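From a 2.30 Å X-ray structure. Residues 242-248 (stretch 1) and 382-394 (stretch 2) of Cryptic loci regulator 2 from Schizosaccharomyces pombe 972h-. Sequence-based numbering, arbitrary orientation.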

ATOM      1  N   TYR A 242      13.761   5.406   1.669  1.00 49.27           N
ATOM      2  CA  TYR A 242      14.145   4.064   1.265  1.00 46.36           C
ATOM      3  C   TYR A 242      13.006   3.094   1.560  1.00 41.71           C
ATOM      4  O   TYR A 242      12.168   3.328   2.434  1.00 45.90           O
ATOM      5  CB  TYR A 242      15.427   3.634   1.977  1.00 51.41           C
ATOM      6  CG  TYR A 242      16.629   4.430   1.532  1.00 47.02           C
ATOM      7  CD1 TYR A 242      17.387   4.025   0.442  1.00 48.47           C
ATOM      8  CD2 TYR A 242      16.998   5.599   2.186  1.00 56.03           C
ATOM      9  CE1 TYR A 242      18.483   4.755   0.023  1.00 54.32           C
ATOM     10  CE2 TYR A 242      18.093   6.335   1.774  1.00 45.24           C
ATOM     11  CZ  TYR A 242      18.831   5.908   0.693  1.00 41.14           C
ATOM     12  OH  TYR A 242      19.919   6.640   0.279  1.00 53.00           O
ATOM     13  N   ARG A 243      12.980   1.996   0.809  1.00 48.96           N
ATOM     14  CA  ARG A 243      11.802   1.147   0.733  1.00 57.77           C
ATOM     15  C   ARG A 243      12.093  -0.245   1.278  1.00 44.84           C
ATOM     16  O   ARG A 243      13.215  -0.750   1.190  1.00 52.27           O
ATOM     17  CB  ARG A 243      11.289   1.071  -0.710  1.00 53.72           C
ATOM     18  CG  ARG A 243      10.814   2.424  -1.215  1.00 52.04           C
ATOM     19  CD  ARG A 243      10.506   2.442  -2.699  1.00 44.44           C
ATOM     20  NE  ARG A 243       9.858   3.695  -3.077  1.00 44.97           N
ATOM     21  CZ  ARG A 243       9.682   4.110  -4.329  1.00 52.01           C
ATOM     22  NH1 ARG A 243      10.112   3.378  -5.348  1.00 34.62           N
ATOM     23  NH2 ARG A 243       9.078   5.268  -4.560  1.00 40.12           N
ATOM     24  N   LEU A 244      11.054  -0.849   1.848  1.00 55.46           N
ATOM     25  CA  LEU A 244      11.180  -2.145   2.499  1.00 46.50           C
ATOM     26  C   LEU A 244      11.658  -3.198   1.510  1.00 50.13           C
ATOM     27  O   LEU A 244      11.043  -3.401   0.457  1.00 54.56           O
ATOM     28  CB  LEU A 244       9.833  -2.544   3.100  1.00 43.22           C
ATOM     29  CG  LEU A 244       9.316  -1.612   4.199  1.00 44.52           C
ATOM     30  CD1 LEU A 244       7.875  -1.940   4.563  1.00 46.47           C
ATOM     31  CD2 LEU A 244      10.207  -1.692   5.428  1.00 50.08           C
ATOM     32  N   GLY A 245      12.757  -3.866   1.850  1.00 50.37           N
ATOM     33  CA  GLY A 245      13.324  -4.895   1.010  1.00 48.52           C
ATOM     34  C   GLY A 245      14.425  -4.435   0.081  1.00 43.02           C
ATOM     35  O   GLY A 245      15.013  -5.272  -0.615  1.00 51.04           O
ATOM     36  N   GLU A 246      14.728  -3.140   0.045  1.00 51.80           N
ATOM     37  CA  GLU A 246      15.765  -2.639  -0.844  1.00 51.63           C
ATOM     38  C   GLU A 246      17.150  -2.926  -0.280  1.00 60.25           C
ATOM     39  O   GLU A 246      17.356  -2.969   0.936  1.00 49.65           O
ATOM     40  CB  GLU A 246      15.613  -1.135  -1.068  1.00 56.46           C
ATOM     41  CG  GLU A 246      14.352  -0.732  -1.805  1.00 51.59           C
ATOM     42  CD  GLU A 246      14.413   0.695  -2.315  1.00 57.67           C
ATOM     43  OE1 GLU A 246      14.135   0.911  -3.513  1.00 51.86           O
ATOM     44  OE2 GLU A 246      14.745   1.600  -1.519  1.00 54.68           O
ATOM     45  N   VAL A 247      18.103  -3.119  -1.186  1.00 52.85           N
ATOM     46  CA  VAL A 247      19.510  -3.283  -0.842  1.00 51.55           C
ATOM     47  C   VAL A 247      20.185  -1.926  -0.968  1.00 66.85           C
ATOM     48  O   VAL A 247      20.107  -1.281  -2.021  1.00 63.14           O
ATOM     49  CB  VAL A 247      20.180  -4.330  -1.750  1.00 65.74           C
ATOM     50  CG1 VAL A 247      21.691  -4.334  -1.560  1.00 67.47           C
ATOM     51  CG2 VAL A 247      19.605  -5.713  -1.467  1.00 49.11           C
ATOM     52  N   VAL A 248      20.846  -1.487   0.103  1.00 67.43           N
ATOM     53  CA  VAL A 248      21.381  -0.140   0.204  1.00 59.84           C
ATOM     54  C   VAL A 248      22.812  -0.210   0.729  1.00 65.38           C
ATOM     55  O   VAL A 248      23.319  -1.277   1.076  1.00 67.16           O
ATOM     56  CB  VAL A 248      20.515   0.760   1.110  1.00 59.92           C
ATOM     57  CG1 VAL A 248      19.059   0.738   0.656  1.00 59.25           C
ATOM     58  CG2 VAL A 248      20.625   0.328   2.572  1.00 61.16           C
ATOM     59  N   ILE A 382       7.321  -3.988  -8.481  1.00 46.32           N
ATOM     60  CA  ILE A 382       8.350  -4.914  -8.935  1.00 48.97           C
ATOM     61  C   ILE A 382       9.672  -4.528  -8.288  1.00 49.69           C
ATOM     62  O   ILE A 382      10.036  -3.348  -8.251  1.00 48.11           O
ATOM     63  CB  ILE A 382       8.459  -4.897 -10.471  1.00 44.34           C
ATOM     64  CG1 ILE A 382       9.405  -5.995 -10.961  1.00 49.07           C
ATOM     65  CG2 ILE A 382       8.934  -3.531 -10.959  1.00 45.70           C
ATOM     66  CD1 ILE A 382       9.337  -6.227 -12.460  1.00 48.11           C
ATOM     67  N   PHE A 383      10.390  -5.513  -7.757  1.00 49.13           N
ATOM     68  CA  PHE A 383      11.767  -5.299  -7.334  1.00 48.29           C
ATOM     69  C   PHE A 383      12.665  -5.353  -8.561  1.00 44.10           C
ATOM     70  O   PHE A 383      12.666  -6.351  -9.289  1.00 49.53           O
ATOM     71  CB  PHE A 383      12.202  -6.358  -6.323  1.00 49.53           C
ATOM     72  CG  PHE A 383      11.795  -6.062  -4.910  1.00 36.23           C
ATOM     73  CD1 PHE A 383      12.548  -5.206  -4.124  1.00 42.97           C
ATOM     74  CD2 PHE A 383      10.674  -6.657  -4.359  1.00 47.06           C
ATOM     75  CE1 PHE A 383      12.181  -4.934  -2.818  1.00 45.97           C
ATOM     76  CE2 PHE A 383      10.302  -6.391  -3.053  1.00 44.34           C
ATOM     77  CZ  PHE A 383      11.057  -5.529  -2.281  1.00 44.43           C
ATOM     78  N   ARG A 384      13.420  -4.286  -8.799  1.00 50.39           N
ATOM     79  CA  ARG A 384      14.430  -4.268  -9.852  1.00 46.95           C
ATOM     80  C   ARG A 384      15.787  -4.258  -9.161  1.00 50.69           C
ATOM     81  O   ARG A 384      16.274  -3.203  -8.744  1.00 53.77           O
ATOM     82  CB  ARG A 384      14.271  -3.064 -10.776  1.00 45.02           C
ATOM     83  CG  ARG A 384      15.269  -3.080 -11.924  1.00 42.13           C
ATOM     84  CD  ARG A 384      15.319  -1.779 -12.692  1.00 48.17           C
ATOM     85  NE  ARG A 384      16.265  -1.877 -13.800  1.00 54.53           N
ATOM     86  CZ  ARG A 384      17.586  -1.809 -13.666  1.00 51.76           C
ATOM     87  NH1 ARG A 384      18.134  -1.639 -12.470  1.00 60.07           N
ATOM     88  NH2 ARG A 384      18.365  -1.916 -14.734  1.00 54.09           N
ATOM     89  N   GLY A 385      16.396  -5.435  -9.046  1.00 59.89           N
ATOM     90  CA  GLY A 385      17.669  -5.553  -8.368  1.00 60.96           C
ATOM     91  C   GLY A 385      17.623  -5.008  -6.956  1.00 50.75           C
ATOM     92  O   GLY A 385      16.956  -5.576  -6.084  1.00 49.54           O
ATOM     93  N   ALA A 386      18.317  -3.894  -6.723  1.00 49.34           N
ATOM     94  CA  ALA A 386      18.412  -3.318  -5.388  1.00 51.92           C
ATOM     95  C   ALA A 386      17.197  -2.486  -5.004  1.00 53.89           C
ATOM     96  O   ALA A 386      16.972  -2.263  -3.809  1.00 53.46           O
ATOM     97  CB  ALA A 386      19.662  -2.441  -5.285  1.00 47.21           C
ATOM     98  N   GLU A 387      16.410  -2.030  -5.975  1.00 59.12           N
ATOM     99  CA  GLU A 387      15.386  -1.024  -5.742  1.00 41.93           C
ATOM    100  C   GLU A 387      13.986  -1.609  -5.885  1.00 44.96           C
ATOM    101  O   GLU A 387      13.771  -2.601  -6.587  1.00 47.36           O
ATOM    102  CB  GLU A 387      15.559   0.146  -6.712  1.00 52.56           C
ATOM    103  CG  GLU A 387      16.857   0.910  -6.507  1.00 48.34           C
ATOM    104  CD  GLU A 387      17.178   1.852  -7.649  1.00 59.35           C
ATOM    105  OE1 GLU A 387      16.799   1.545  -8.800  1.00 54.52           O
ATOM    106  OE2 GLU A 387      17.811   2.899  -7.397  1.00 53.50           O
ATOM    107  N   LYS A 388      13.038  -0.975  -5.201  1.00 41.72           N
ATOM    108  CA  LYS A 388      11.626  -1.315  -5.282  1.00 41.39           C
ATOM    109  C   LYS A 388      10.913  -0.286  -6.149  1.00 50.69           C
ATOM    110  O   LYS A 388      11.163   0.918  -6.028  1.00 48.19           O
ATOM    111  CB  LYS A 388      11.003  -1.342  -3.886  1.00 42.73           C
ATOM    112  CG  LYS A 388       9.832  -2.296  -3.711  1.00 41.33           C
ATOM    113  CD  LYS A 388       9.377  -2.318  -2.259  1.00 45.12           C
ATOM    114  CE  LYS A 388       8.328  -3.389  -2.003  1.00 46.94           C
ATOM    115  NZ  LYS A 388       8.151  -3.640  -0.547  1.00 50.65           N
ATOM    116  N   LEU A 389      10.027  -0.759  -7.023  1.00 44.68           N
ATOM    117  CA  LEU A 389       9.295   0.115  -7.928  1.00 45.92           C
ATOM    118  C   LEU A 389       7.804  -0.159  -7.824  1.00 42.66           C
ATOM    119  O   LEU A 389       7.376  -1.292  -7.590  1.00 45.00           O
ATOM    120  CB  LEU A 389       9.757  -0.058  -9.379  1.00 39.40           C
ATOM    121  CG  LEU A 389      11.083   0.621  -9.726  1.00 43.77           C
ATOM    122  CD1 LEU A 389      11.576   0.158 -11.085  1.00 51.64           C
ATOM    123  CD2 LEU A 389      10.937   2.139  -9.702  1.00 47.41           C
ATOM    124  N   TRP A 390       7.019   0.899  -8.007  1.00 41.86           N
ATOM    125  CA  TRP A 390       5.579   0.845  -7.818  1.00 42.48           C
ATOM    126  C   TRP A 390       4.854   1.493  -8.989  1.00 47.47           C
ATOM    127  O   TRP A 390       5.439   2.223  -9.795  1.00 45.29           O
ATOM    128  CB  TRP A 390       5.142   1.578  -6.544  1.00 42.07           C
ATOM    129  CG  TRP A 390       5.635   1.017  -5.235  1.00 51.67           C
ATOM    130  CD1 TRP A 390       6.769   1.382  -4.557  1.00 45.01           C
ATOM    131  CD2 TRP A 390       4.988   0.027  -4.422  1.00 47.83           C
ATOM    132  NE1 TRP A 390       6.869   0.672  -3.386  1.00 43.37           N
ATOM    133  CE2 TRP A 390       5.792  -0.167  -3.279  1.00 49.09           C
ATOM    134  CE3 TRP A 390       3.813  -0.718  -4.552  1.00 44.22           C
ATOM    135  CZ2 TRP A 390       5.457  -1.077  -2.276  1.00 42.89           C
ATOM    136  CZ3 TRP A 390       3.484  -1.623  -3.555  1.00 51.22           C
ATOM    137  CH2 TRP A 390       4.302  -1.793  -2.432  1.00 44.33           C
ATOM    138  N   ILE A 391       3.552   1.221  -9.060  1.00 47.12           N
ATOM    139  CA  ILE A 391       2.650   2.087  -9.803  1.00 43.89           C
ATOM    140  C   ILE A 391       2.533   3.414  -9.059  1.00 52.90           C
ATOM    141  O   ILE A 391       2.594   3.465  -7.823  1.00 50.05           O
ATOM    142  CB  ILE A 391       1.270   1.426  -9.986  1.00 41.74           C
ATOM    143  CG1 ILE A 391       0.630   1.121  -8.627  1.00 47.80           C
ATOM    144  CG2 ILE A 391       1.401   0.154 -10.821  1.00 44.76           C
ATOM    145  CD1 ILE A 391      -0.796   0.600  -8.707  1.00 51.27           C
ATOM    146  N   ASN A 392       2.377   4.500  -9.815  1.00 48.11           N
ATOM    147  CA  ASN A 392       2.327   5.866  -9.290  1.00 46.16           C
ATOM    148  C   ASN A 392       3.718   6.352  -8.910  1.00 44.26           C
ATOM    149  O   ASN A 392       3.852   7.434  -8.313  1.00 44.33           O
ATOM    150  CB  ASN A 392       1.398   5.982  -8.076  1.00 39.86           C
ATOM    151  CG  ASN A 392       0.915   7.398  -7.839  1.00 47.02           C
ATOM    152  OD1 ASN A 392       0.538   8.103  -8.775  1.00 54.19           O
ATOM    153  ND2 ASN A 392       0.924   7.825  -6.579  1.00 49.30           N
ATOM    154  N   ASP A 393       4.758   5.593  -9.238  1.00 45.08           N
ATOM    155  CA  ASP A 393       6.131   5.905  -8.876  1.00 39.65           C
ATOM    156  C   ASP A 393       6.823   6.640 -10.024  1.00 46.38           C
ATOM    157  O   ASP A 393       6.274   6.797 -11.116  1.00 47.80           O
ATOM    158  CB  ASP A 393       6.875   4.613  -8.521  1.00 46.99           C
ATOM    159  CG  ASP A 393       8.213   4.861  -7.857  1.00 45.74           C
ATOM    160  OD1 ASP A 393       8.455   5.994  -7.386  1.00 46.19           O
ATOM    161  OD2 ASP A 393       9.024   3.915  -7.804  1.00 50.68           O
ATOM    162  N   LEU A 394       8.044   7.103  -9.758  1.00 47.83           N
ATOM    163  CA  LEU A 394       8.871   7.779 -10.749  1.00 39.58           C
ATOM    164  C   LEU A 394      10.118   6.946 -11.001  1.00 49.46           C
ATOM    165  O   LEU A 394      10.822   6.580 -10.054  1.00 52.02           O
ATOM    166  CB  LEU A 394       9.257   9.184 -10.275  1.00 44.78           C
ATOM    167  CG  LEU A 394       8.105  10.036  -9.736  1.00 46.49           C
ATOM    168  CD1 LEU A 394       8.628  11.331  -9.135  1.00 45.73           C
ATOM    169  CD2 LEU A 394       7.087  10.324 -10.831  1.00 51.13           C
TER

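Contacts between distant parts of a chain can rest less on apolar packing than on polar side chains that reach backbone groups a turn or strand leaves unpaired. These two segments of Cryptic loci regulator 2, whose touching residues lie at least 137 positions apart, illustrate the principle. Stretch 2 opens with a hairpin, in which strands 382-384 and 387-390 are joined by a type II' turn from Arg384 to Glu387, with Gly385 at positive phi, and continues through a type II turn, Trp390 to Asp393. Stretch 1 brings a type II turn, Arg243 to Glu246, against it.

Backbone pairing between the two is sparse. Val247 N donates to Ala386 O at 3.0 Å, where stretch 1 enters its strand beside the hairpin turn.

Side chains bonding to backbone do more of the work. Glu246 uses its carboxylate twice: OE2 accepts from Arg243 N (2.9 Å), bracing its own turn, while OE1 accepts from Lys388 N (2.8 Å) across the interface. Lys388 answers with its extended side chain, NZ donating to Leu244 O at 3.1 Å, so the same residue is held at both its backbone and its tip.

Charge pairing centres on Arg243. Its guanidinium meets the Asp393 carboxylate in a two-pronged salt bridge, NH1 to OD2 at 2.7 Å and NH2 to OD1 at 3.0 Å; NH1 also donates to Lys388 O at 2.8 Å. These acceptors lie near the guanidinium plane, where its N-H bonds point, leaving one face to Trp390, whose CD1 is 4.0 Å from Arg243 NH1.

Apolar contact is modest: Val247 CB and Ala386 CB approach to 4.0 Å. The Phe383 ring makes a contact of another kind, its edge meeting a backbone carbonyl, CZ 3.5 Å from Leu244 O. Gly245 suits this tight fit: an ideal CB there would clash with Phe383 CZ at 2.7 Å, and would also jam against the preceding carbonyl.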